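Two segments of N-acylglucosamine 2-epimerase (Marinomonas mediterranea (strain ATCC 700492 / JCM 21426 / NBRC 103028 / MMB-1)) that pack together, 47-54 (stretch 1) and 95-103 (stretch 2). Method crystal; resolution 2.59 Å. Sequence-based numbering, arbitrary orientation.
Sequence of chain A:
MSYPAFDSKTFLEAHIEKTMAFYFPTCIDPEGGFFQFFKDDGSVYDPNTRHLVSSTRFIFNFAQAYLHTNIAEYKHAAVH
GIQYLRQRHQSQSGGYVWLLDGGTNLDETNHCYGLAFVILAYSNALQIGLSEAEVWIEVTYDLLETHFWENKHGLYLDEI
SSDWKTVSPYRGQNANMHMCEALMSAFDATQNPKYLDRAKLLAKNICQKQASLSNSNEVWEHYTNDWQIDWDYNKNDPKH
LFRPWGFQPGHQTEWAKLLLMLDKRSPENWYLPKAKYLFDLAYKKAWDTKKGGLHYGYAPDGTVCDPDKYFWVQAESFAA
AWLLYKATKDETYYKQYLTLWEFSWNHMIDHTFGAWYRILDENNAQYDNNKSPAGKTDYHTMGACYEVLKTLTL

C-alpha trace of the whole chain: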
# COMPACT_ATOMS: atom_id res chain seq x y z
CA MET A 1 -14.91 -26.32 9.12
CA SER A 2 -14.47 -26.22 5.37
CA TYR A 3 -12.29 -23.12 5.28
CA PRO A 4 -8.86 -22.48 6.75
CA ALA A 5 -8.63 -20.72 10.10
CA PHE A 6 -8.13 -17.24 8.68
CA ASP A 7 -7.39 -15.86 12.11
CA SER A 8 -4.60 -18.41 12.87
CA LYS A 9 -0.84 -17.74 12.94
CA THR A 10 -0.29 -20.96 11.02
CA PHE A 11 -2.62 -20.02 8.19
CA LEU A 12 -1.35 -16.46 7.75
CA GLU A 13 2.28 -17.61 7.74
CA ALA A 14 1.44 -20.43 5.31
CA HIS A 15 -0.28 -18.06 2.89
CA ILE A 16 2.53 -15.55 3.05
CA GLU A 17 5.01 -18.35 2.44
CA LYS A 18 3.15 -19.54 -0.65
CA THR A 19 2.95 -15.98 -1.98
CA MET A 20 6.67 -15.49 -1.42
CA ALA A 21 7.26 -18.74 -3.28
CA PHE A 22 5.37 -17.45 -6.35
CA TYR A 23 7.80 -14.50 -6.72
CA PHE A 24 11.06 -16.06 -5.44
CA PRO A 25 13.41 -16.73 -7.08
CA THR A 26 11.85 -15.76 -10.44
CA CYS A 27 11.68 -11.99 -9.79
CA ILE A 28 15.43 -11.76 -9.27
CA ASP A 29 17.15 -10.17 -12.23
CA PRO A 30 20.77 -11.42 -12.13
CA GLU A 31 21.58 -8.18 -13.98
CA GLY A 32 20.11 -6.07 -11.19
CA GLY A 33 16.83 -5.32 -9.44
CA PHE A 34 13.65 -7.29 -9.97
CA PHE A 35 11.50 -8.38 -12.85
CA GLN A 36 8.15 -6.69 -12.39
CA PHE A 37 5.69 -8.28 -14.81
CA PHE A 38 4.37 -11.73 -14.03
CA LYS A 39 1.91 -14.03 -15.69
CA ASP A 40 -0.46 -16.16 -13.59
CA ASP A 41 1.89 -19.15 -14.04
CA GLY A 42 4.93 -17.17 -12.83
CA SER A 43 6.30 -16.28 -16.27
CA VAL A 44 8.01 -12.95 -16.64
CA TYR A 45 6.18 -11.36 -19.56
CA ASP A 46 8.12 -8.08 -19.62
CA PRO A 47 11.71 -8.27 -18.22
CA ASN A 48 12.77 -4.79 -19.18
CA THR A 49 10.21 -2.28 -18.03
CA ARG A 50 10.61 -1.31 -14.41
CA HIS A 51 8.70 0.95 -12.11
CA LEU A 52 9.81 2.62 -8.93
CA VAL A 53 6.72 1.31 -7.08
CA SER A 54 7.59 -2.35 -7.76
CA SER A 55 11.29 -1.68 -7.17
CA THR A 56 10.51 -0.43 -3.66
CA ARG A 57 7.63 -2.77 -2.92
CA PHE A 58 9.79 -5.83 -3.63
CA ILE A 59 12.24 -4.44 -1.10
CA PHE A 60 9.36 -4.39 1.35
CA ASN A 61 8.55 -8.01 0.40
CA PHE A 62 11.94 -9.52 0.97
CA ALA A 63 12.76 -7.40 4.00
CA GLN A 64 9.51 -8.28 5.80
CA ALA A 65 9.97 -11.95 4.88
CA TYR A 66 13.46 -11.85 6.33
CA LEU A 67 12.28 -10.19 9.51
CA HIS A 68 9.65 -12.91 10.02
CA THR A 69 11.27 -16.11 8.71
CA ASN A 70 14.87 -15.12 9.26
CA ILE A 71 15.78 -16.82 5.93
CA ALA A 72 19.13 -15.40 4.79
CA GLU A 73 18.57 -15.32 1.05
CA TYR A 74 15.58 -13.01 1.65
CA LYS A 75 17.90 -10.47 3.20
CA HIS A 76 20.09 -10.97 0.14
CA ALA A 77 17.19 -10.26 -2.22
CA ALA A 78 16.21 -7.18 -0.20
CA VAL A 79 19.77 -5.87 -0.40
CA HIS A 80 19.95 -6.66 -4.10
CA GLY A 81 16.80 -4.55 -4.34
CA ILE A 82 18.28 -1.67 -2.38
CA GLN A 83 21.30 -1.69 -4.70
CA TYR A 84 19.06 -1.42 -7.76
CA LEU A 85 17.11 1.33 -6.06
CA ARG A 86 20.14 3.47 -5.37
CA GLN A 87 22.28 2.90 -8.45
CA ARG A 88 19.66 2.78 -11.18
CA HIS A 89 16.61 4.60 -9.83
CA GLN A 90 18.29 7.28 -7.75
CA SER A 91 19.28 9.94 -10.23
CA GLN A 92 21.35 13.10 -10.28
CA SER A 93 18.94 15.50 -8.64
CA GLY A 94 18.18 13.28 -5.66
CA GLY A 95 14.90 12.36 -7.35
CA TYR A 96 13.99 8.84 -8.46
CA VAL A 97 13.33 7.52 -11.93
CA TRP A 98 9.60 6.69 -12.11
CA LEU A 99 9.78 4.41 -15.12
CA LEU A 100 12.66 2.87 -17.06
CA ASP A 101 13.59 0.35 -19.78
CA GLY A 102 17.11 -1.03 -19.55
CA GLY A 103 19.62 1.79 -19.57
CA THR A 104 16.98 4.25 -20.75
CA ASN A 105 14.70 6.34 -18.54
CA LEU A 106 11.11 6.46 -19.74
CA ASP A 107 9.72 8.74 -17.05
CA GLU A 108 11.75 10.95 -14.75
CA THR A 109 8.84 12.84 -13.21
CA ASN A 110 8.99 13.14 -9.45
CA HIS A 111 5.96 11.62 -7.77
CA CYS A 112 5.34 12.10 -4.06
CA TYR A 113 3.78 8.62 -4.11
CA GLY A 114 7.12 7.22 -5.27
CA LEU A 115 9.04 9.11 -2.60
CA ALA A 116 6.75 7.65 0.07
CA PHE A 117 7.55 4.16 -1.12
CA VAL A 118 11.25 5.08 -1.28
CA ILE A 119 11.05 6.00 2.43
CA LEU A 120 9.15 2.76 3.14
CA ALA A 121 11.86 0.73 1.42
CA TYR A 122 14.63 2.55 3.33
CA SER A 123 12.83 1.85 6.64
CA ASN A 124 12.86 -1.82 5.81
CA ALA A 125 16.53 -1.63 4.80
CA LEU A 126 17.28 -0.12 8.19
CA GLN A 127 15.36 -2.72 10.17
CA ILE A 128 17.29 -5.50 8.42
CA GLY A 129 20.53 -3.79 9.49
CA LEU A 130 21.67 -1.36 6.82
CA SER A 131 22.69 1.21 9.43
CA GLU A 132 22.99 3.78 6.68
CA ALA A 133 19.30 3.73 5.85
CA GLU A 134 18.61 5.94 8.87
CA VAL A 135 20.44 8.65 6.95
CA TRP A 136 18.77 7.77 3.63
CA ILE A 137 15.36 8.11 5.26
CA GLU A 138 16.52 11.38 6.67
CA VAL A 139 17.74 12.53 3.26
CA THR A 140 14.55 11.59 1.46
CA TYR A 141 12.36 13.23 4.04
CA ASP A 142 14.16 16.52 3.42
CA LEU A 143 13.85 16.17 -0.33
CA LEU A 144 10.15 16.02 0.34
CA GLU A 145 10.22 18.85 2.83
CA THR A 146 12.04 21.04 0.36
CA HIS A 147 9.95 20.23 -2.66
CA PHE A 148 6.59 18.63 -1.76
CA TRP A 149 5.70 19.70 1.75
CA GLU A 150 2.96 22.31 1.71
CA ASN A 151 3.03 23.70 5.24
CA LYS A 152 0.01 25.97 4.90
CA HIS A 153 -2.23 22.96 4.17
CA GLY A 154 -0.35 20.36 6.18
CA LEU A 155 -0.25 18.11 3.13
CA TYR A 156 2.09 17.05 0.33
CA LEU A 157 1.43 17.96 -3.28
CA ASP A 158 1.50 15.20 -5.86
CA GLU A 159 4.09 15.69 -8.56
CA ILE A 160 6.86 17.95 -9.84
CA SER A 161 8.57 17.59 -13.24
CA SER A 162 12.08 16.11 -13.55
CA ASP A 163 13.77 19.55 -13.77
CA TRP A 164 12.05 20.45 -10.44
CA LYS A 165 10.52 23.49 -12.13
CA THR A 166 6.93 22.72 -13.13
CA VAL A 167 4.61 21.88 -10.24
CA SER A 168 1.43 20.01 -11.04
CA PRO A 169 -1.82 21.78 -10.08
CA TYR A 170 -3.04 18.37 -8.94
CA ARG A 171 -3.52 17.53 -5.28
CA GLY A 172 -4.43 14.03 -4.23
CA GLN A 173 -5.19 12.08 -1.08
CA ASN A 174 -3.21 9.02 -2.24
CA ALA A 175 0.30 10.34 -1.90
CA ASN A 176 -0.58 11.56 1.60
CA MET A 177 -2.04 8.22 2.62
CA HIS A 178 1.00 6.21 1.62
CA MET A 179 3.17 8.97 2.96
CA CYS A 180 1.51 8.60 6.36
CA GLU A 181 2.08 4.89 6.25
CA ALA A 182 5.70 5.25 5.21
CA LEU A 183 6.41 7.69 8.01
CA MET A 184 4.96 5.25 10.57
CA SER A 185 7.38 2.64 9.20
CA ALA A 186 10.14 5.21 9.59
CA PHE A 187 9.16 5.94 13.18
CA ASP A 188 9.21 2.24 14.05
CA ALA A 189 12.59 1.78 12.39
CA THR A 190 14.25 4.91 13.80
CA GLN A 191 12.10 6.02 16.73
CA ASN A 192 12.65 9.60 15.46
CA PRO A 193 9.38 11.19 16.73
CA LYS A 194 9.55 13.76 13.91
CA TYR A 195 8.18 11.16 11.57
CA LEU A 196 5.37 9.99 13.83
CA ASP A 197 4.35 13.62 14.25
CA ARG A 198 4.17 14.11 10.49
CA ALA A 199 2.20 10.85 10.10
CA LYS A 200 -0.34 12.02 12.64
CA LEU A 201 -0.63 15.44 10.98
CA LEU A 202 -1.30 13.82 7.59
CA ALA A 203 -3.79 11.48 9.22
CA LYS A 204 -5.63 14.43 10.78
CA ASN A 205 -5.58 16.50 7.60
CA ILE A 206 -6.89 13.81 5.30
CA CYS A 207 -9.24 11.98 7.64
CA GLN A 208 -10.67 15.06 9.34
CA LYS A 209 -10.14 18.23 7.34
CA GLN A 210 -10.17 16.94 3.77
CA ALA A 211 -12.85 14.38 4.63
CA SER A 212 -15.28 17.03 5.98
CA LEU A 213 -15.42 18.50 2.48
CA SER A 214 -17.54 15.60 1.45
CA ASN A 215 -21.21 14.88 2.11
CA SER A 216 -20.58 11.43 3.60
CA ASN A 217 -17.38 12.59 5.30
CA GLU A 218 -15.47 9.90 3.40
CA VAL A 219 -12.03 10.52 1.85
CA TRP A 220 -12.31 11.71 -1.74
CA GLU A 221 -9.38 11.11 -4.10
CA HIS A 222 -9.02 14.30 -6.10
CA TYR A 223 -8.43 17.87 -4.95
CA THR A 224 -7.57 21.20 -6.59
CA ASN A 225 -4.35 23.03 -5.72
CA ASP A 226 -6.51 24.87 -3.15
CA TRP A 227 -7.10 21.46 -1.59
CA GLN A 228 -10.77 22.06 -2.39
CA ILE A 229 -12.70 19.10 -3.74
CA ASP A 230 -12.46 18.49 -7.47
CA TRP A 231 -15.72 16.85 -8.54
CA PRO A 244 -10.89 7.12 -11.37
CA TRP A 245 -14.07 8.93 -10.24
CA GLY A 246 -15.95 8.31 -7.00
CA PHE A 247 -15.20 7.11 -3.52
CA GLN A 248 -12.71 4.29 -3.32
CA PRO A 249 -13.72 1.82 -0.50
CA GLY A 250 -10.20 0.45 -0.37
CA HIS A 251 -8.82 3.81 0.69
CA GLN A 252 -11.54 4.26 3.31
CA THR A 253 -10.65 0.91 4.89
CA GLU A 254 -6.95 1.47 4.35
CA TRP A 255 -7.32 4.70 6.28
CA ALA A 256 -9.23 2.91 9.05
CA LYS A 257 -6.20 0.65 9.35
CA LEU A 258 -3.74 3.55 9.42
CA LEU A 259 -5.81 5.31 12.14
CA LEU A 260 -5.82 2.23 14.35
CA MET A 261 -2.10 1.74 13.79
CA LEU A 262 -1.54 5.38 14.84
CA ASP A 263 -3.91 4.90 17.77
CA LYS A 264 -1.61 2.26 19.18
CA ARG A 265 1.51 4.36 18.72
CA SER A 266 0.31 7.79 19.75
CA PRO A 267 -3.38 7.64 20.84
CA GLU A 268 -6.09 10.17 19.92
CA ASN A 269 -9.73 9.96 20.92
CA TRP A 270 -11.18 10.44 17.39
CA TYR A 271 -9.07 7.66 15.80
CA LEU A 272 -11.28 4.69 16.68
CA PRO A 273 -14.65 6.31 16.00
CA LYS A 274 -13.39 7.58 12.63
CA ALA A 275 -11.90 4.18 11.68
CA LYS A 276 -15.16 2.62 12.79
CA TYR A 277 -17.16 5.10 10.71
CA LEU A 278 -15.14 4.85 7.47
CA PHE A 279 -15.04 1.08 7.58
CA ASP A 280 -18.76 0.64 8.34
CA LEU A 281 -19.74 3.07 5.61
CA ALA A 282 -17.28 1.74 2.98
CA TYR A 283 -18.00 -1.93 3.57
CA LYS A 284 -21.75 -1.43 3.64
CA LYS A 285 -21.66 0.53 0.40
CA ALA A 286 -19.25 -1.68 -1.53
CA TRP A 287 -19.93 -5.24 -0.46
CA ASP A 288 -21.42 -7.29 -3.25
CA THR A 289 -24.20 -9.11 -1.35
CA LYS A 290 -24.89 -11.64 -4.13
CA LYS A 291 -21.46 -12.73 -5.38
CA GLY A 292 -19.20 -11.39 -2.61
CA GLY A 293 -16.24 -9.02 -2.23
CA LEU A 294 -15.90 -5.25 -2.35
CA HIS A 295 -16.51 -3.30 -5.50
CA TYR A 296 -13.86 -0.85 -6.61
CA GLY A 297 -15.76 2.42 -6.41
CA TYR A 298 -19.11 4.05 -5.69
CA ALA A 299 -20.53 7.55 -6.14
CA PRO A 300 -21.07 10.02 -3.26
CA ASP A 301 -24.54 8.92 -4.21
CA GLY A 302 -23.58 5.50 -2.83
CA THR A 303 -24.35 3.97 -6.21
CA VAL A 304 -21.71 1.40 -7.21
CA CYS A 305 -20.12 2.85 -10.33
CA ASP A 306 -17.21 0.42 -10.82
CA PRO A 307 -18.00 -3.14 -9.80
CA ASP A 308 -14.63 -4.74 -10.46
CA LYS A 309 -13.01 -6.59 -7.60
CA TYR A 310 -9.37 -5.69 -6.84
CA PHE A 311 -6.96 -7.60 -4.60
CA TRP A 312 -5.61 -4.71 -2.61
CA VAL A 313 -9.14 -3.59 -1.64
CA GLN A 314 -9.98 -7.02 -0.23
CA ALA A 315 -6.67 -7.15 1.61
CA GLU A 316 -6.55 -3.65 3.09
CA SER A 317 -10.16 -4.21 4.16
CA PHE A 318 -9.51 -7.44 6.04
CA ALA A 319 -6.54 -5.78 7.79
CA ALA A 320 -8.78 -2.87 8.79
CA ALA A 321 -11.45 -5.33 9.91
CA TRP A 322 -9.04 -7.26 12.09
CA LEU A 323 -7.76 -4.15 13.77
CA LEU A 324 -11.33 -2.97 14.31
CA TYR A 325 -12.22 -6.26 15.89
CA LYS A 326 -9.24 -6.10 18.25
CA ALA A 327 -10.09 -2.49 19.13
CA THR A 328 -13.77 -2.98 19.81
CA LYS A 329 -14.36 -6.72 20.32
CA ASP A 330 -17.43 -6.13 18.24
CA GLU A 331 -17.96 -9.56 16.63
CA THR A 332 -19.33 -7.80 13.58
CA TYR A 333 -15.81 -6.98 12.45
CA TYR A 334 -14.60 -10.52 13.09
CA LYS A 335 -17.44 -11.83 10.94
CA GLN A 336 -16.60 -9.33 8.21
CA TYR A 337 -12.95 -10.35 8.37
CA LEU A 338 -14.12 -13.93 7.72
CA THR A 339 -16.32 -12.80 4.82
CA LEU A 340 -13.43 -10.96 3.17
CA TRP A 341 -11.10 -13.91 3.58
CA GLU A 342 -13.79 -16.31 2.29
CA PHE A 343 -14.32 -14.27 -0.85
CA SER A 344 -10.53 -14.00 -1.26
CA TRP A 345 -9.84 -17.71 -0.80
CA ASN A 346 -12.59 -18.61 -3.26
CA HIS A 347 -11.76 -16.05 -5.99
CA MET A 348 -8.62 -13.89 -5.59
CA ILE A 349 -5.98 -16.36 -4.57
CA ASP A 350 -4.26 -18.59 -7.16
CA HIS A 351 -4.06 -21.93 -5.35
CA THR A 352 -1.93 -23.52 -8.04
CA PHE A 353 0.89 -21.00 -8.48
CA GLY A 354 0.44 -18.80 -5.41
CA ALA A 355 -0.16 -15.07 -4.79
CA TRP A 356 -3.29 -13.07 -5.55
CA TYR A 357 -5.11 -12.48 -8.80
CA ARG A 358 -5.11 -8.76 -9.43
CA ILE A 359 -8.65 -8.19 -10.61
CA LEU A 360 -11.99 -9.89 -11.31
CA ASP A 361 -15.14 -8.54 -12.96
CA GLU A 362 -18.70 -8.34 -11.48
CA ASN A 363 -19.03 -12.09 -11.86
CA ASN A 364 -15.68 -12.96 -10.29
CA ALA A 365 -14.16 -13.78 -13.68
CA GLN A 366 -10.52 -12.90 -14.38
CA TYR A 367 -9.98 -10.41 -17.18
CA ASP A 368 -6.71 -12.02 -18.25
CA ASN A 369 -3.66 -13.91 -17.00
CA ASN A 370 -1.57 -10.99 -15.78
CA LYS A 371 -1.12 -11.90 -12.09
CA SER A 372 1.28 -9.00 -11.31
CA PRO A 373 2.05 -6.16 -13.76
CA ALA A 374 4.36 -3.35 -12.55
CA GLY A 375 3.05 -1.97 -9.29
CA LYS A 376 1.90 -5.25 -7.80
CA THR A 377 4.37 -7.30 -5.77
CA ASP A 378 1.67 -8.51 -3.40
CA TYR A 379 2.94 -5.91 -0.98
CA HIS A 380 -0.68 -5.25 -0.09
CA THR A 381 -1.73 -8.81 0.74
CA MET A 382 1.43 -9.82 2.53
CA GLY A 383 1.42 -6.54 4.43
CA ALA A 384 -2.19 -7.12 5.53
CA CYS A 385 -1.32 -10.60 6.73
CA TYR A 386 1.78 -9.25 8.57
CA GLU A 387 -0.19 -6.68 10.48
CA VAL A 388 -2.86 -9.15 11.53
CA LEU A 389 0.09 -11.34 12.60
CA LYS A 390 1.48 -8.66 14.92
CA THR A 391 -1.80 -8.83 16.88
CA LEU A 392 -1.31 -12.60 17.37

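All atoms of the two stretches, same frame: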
# COMPACT_ATOMS: atom_id res chain seq x y z
N PRO A 47 10.51 -8.26 -19.07
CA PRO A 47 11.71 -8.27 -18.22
C PRO A 47 12.47 -6.95 -18.23
O PRO A 47 13.37 -6.75 -17.42
CB PRO A 47 12.57 -9.35 -18.87
CG PRO A 47 12.22 -9.26 -20.31
CD PRO A 47 10.75 -8.92 -20.36
N ASN A 48 12.05 -6.03 -19.08
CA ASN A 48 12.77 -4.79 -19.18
C ASN A 48 12.14 -3.63 -18.44
O ASN A 48 12.80 -2.98 -17.64
CB ASN A 48 12.92 -4.41 -20.66
CG ASN A 48 13.71 -5.43 -21.44
OD1 ASN A 48 14.74 -5.94 -20.96
ND2 ASN A 48 13.26 -5.73 -22.64
N THR A 49 10.85 -3.43 -18.63
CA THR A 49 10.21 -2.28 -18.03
C THR A 49 10.16 -2.39 -16.52
O THR A 49 9.73 -3.39 -15.96
CB THR A 49 8.81 -2.10 -18.59
OG1 THR A 49 8.91 -1.95 -20.00
CG2 THR A 49 8.14 -0.86 -18.01
N ARG A 50 10.63 -1.34 -15.86
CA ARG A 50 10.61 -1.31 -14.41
C ARG A 50 10.10 -0.00 -13.86
O ARG A 50 10.33 1.09 -14.41
CB ARG A 50 11.98 -1.64 -13.85
CG ARG A 50 12.21 -3.13 -13.97
CD ARG A 50 13.63 -3.53 -13.96
NE ARG A 50 13.81 -4.74 -14.76
CZ ARG A 50 14.67 -5.69 -14.46
NH1 ARG A 50 15.41 -5.59 -13.37
NH2 ARG A 50 14.77 -6.75 -15.24
N HIS A 51 9.39 -0.16 -12.75
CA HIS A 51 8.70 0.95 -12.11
C HIS A 51 9.16 1.09 -10.68
O HIS A 51 9.34 0.09 -9.97
CB HIS A 51 7.19 0.72 -12.15
CG HIS A 51 6.38 1.93 -11.84
ND1 HIS A 51 6.38 2.52 -10.59
CD2 HIS A 51 5.53 2.66 -12.60
CE1 HIS A 51 5.59 3.58 -10.61
NE2 HIS A 51 5.06 3.68 -11.81
N LEU A 52 9.32 2.33 -10.26
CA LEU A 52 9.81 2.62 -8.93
C LEU A 52 8.95 1.92 -7.86
O LEU A 52 9.50 1.39 -6.89
CB LEU A 52 9.82 4.13 -8.69
CG LEU A 52 10.35 4.61 -7.35
CD1 LEU A 52 11.84 4.23 -7.22
CD2 LEU A 52 10.11 6.09 -7.24
N VAL A 53 7.63 1.89 -8.07
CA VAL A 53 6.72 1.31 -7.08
C VAL A 53 6.97 -0.20 -6.89
O VAL A 53 6.97 -0.69 -5.77
CB VAL A 53 5.22 1.60 -7.43
CG1 VAL A 53 4.25 0.90 -6.47
CG2 VAL A 53 4.96 3.09 -7.41
N SER A 54 7.25 -0.94 -7.97
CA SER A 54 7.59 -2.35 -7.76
C SER A 54 9.02 -2.52 -7.24
O SER A 54 9.30 -3.44 -6.45
CB SER A 54 7.41 -3.18 -9.04
OG SER A 54 6.05 -3.35 -9.39
N GLY A 95 16.21 12.90 -7.03
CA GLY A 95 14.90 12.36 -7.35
C GLY A 95 15.06 10.94 -7.85
O GLY A 95 16.18 10.49 -8.07
N TYR A 96 13.94 10.23 -8.02
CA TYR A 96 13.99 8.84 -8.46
C TYR A 96 13.28 8.64 -9.77
O TYR A 96 12.20 9.19 -10.00
CB TYR A 96 13.40 7.91 -7.40
CG TYR A 96 14.26 7.81 -6.17
CD1 TYR A 96 14.31 8.86 -5.24
CD2 TYR A 96 15.01 6.67 -5.91
CE1 TYR A 96 15.10 8.77 -4.11
CE2 TYR A 96 15.80 6.58 -4.77
CZ TYR A 96 15.83 7.63 -3.87
OH TYR A 96 16.61 7.54 -2.74
N VAL A 97 13.91 7.87 -10.65
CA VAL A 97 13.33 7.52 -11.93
C VAL A 97 12.02 6.75 -11.70
O VAL A 97 11.98 5.75 -10.97
CB VAL A 97 14.33 6.70 -12.78
CG1 VAL A 97 13.70 6.24 -14.09
CG2 VAL A 97 15.58 7.53 -13.05
N TRP A 98 10.94 7.25 -12.30
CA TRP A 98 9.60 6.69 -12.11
C TRP A 98 9.45 5.46 -12.98
O TRP A 98 8.97 4.41 -12.52
CB TRP A 98 8.56 7.76 -12.44
CG TRP A 98 7.11 7.41 -12.23
CD1 TRP A 98 6.14 7.27 -13.20
CD2 TRP A 98 6.46 7.18 -10.98
NE1 TRP A 98 4.94 6.98 -12.62
CE2 TRP A 98 5.10 6.92 -11.26
CE3 TRP A 98 6.88 7.17 -9.65
CZ2 TRP A 98 4.17 6.64 -10.26
CZ3 TRP A 98 5.96 6.89 -8.66
CH2 TRP A 98 4.62 6.63 -8.98
N LEU A 99 9.90 5.56 -14.23
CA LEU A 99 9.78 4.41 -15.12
C LEU A 99 10.99 4.28 -16.04
O LEU A 99 11.48 5.27 -16.59
CB LEU A 99 8.51 4.55 -15.96
CG LEU A 99 8.01 3.24 -16.55
CD1 LEU A 99 7.44 2.36 -15.43
CD2 LEU A 99 7.00 3.48 -17.64
N LEU A 100 11.44 3.05 -16.27
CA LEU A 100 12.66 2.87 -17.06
C LEU A 100 12.68 1.56 -17.84
O LEU A 100 12.08 0.57 -17.42
CB LEU A 100 13.87 2.97 -16.12
CG LEU A 100 13.99 1.96 -14.97
CD1 LEU A 100 14.60 0.62 -15.42
CD2 LEU A 100 14.74 2.52 -13.78
N ASP A 101 13.39 1.55 -18.96
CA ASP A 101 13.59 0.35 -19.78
C ASP A 101 15.08 0.21 -20.03
O ASP A 101 15.66 1.00 -20.77
CB ASP A 101 12.84 0.45 -21.12
CG ASP A 101 12.94 -0.83 -21.97
OD1 ASP A 101 13.91 -1.59 -21.79
OD2 ASP A 101 12.07 -1.05 -22.85
N GLY A 102 15.68 -0.82 -19.44
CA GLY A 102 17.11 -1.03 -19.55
C GLY A 102 17.92 0.17 -19.08
O GLY A 102 17.74 0.67 -17.96
N GLY A 103 18.80 0.66 -19.95
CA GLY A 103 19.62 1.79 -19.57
C GLY A 103 18.95 3.11 -19.88
O GLY A 103 19.53 4.17 -19.64

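Two short strands, one reaching through Arg50 and His51 and the other spanning Leu99 to Asp101, run antiparallel, their N-to-C directions 158° apart and their axes 4.8 Å apart at closest approach. Arg50 and Leu100 form the hydrogen-bonded pair at the centre: Arg50 N donates to Leu100 O at 2.9 Å, and Leu100 N returns a bond to Arg50 O at the same 2.9 Å. The neighbouring pair, His51 with Leu99, is non-hydrogen-bonded, so its CA atoms lie closer, 4.7 Å apart. Beyond it the ladder gains one more rung as stretch 1 turns into a helix: Leu52 N donates to Trp98 O at 3.1 Å, in nearly straight geometry. The CA-H groups add weaker contacts to the same carbonyls, with Thr49 CA 3.5 Å from Leu100 O, Leu99 CA 3.4 Å from Arg50 O and His51 CA 3.5 Å from Trp98 O. Together the two stretches bury 603 Å² of surface.

Strand alternation sorts the side chains. Arg50 and Leu100 share one face of the sheet, where Arg50 CB packs 3.8 Å from Leu100 CD1. The end of the arginine then leads away, back to its own stretch: Arg50 NH2 donates to Pro47 O at 2.6 Å, supplemented by a weak bond from Arg50 NE to Pro47 O at 3.4 Å, while the guanidinium also bonds elsewhere in the structure.

On the other face, His51 meets Leu99, with His51 CD2 3.4 Å from Leu99 CD1. The imidazole also directs its edge at the face of Trp98; the His51 ring and the tryptophan six-membered ring have centroids 4.3 Å apart and planes inclined at 68°, and His51 NE2 comes within 3.3 Å of Trp98 CE2. The other ring nitrogen caps the helix: His51 ND1 accepts from Val53 N at 2.9 Å, satisfying an amide at the helix start and tying the imidazole to the backbone of Val53.

Past the strands, apolar packing takes over. Leu52 points toward stretch 2, placing Leu52 CD2 3.8 Å from Tyr96 CB and 4.2 Å from Trp98 CE3, while Val53 CG2 lies 3.9 Å from Trp98 CH2. At the opposite end of the contact, the more exposed Asn48 brings its CB within 3.2 Å of Asp101 OD1, a close approach without a hydrogen bond. Next to Asp101, Gly102 has a positive phi of 56°, a conformation that favours glycine.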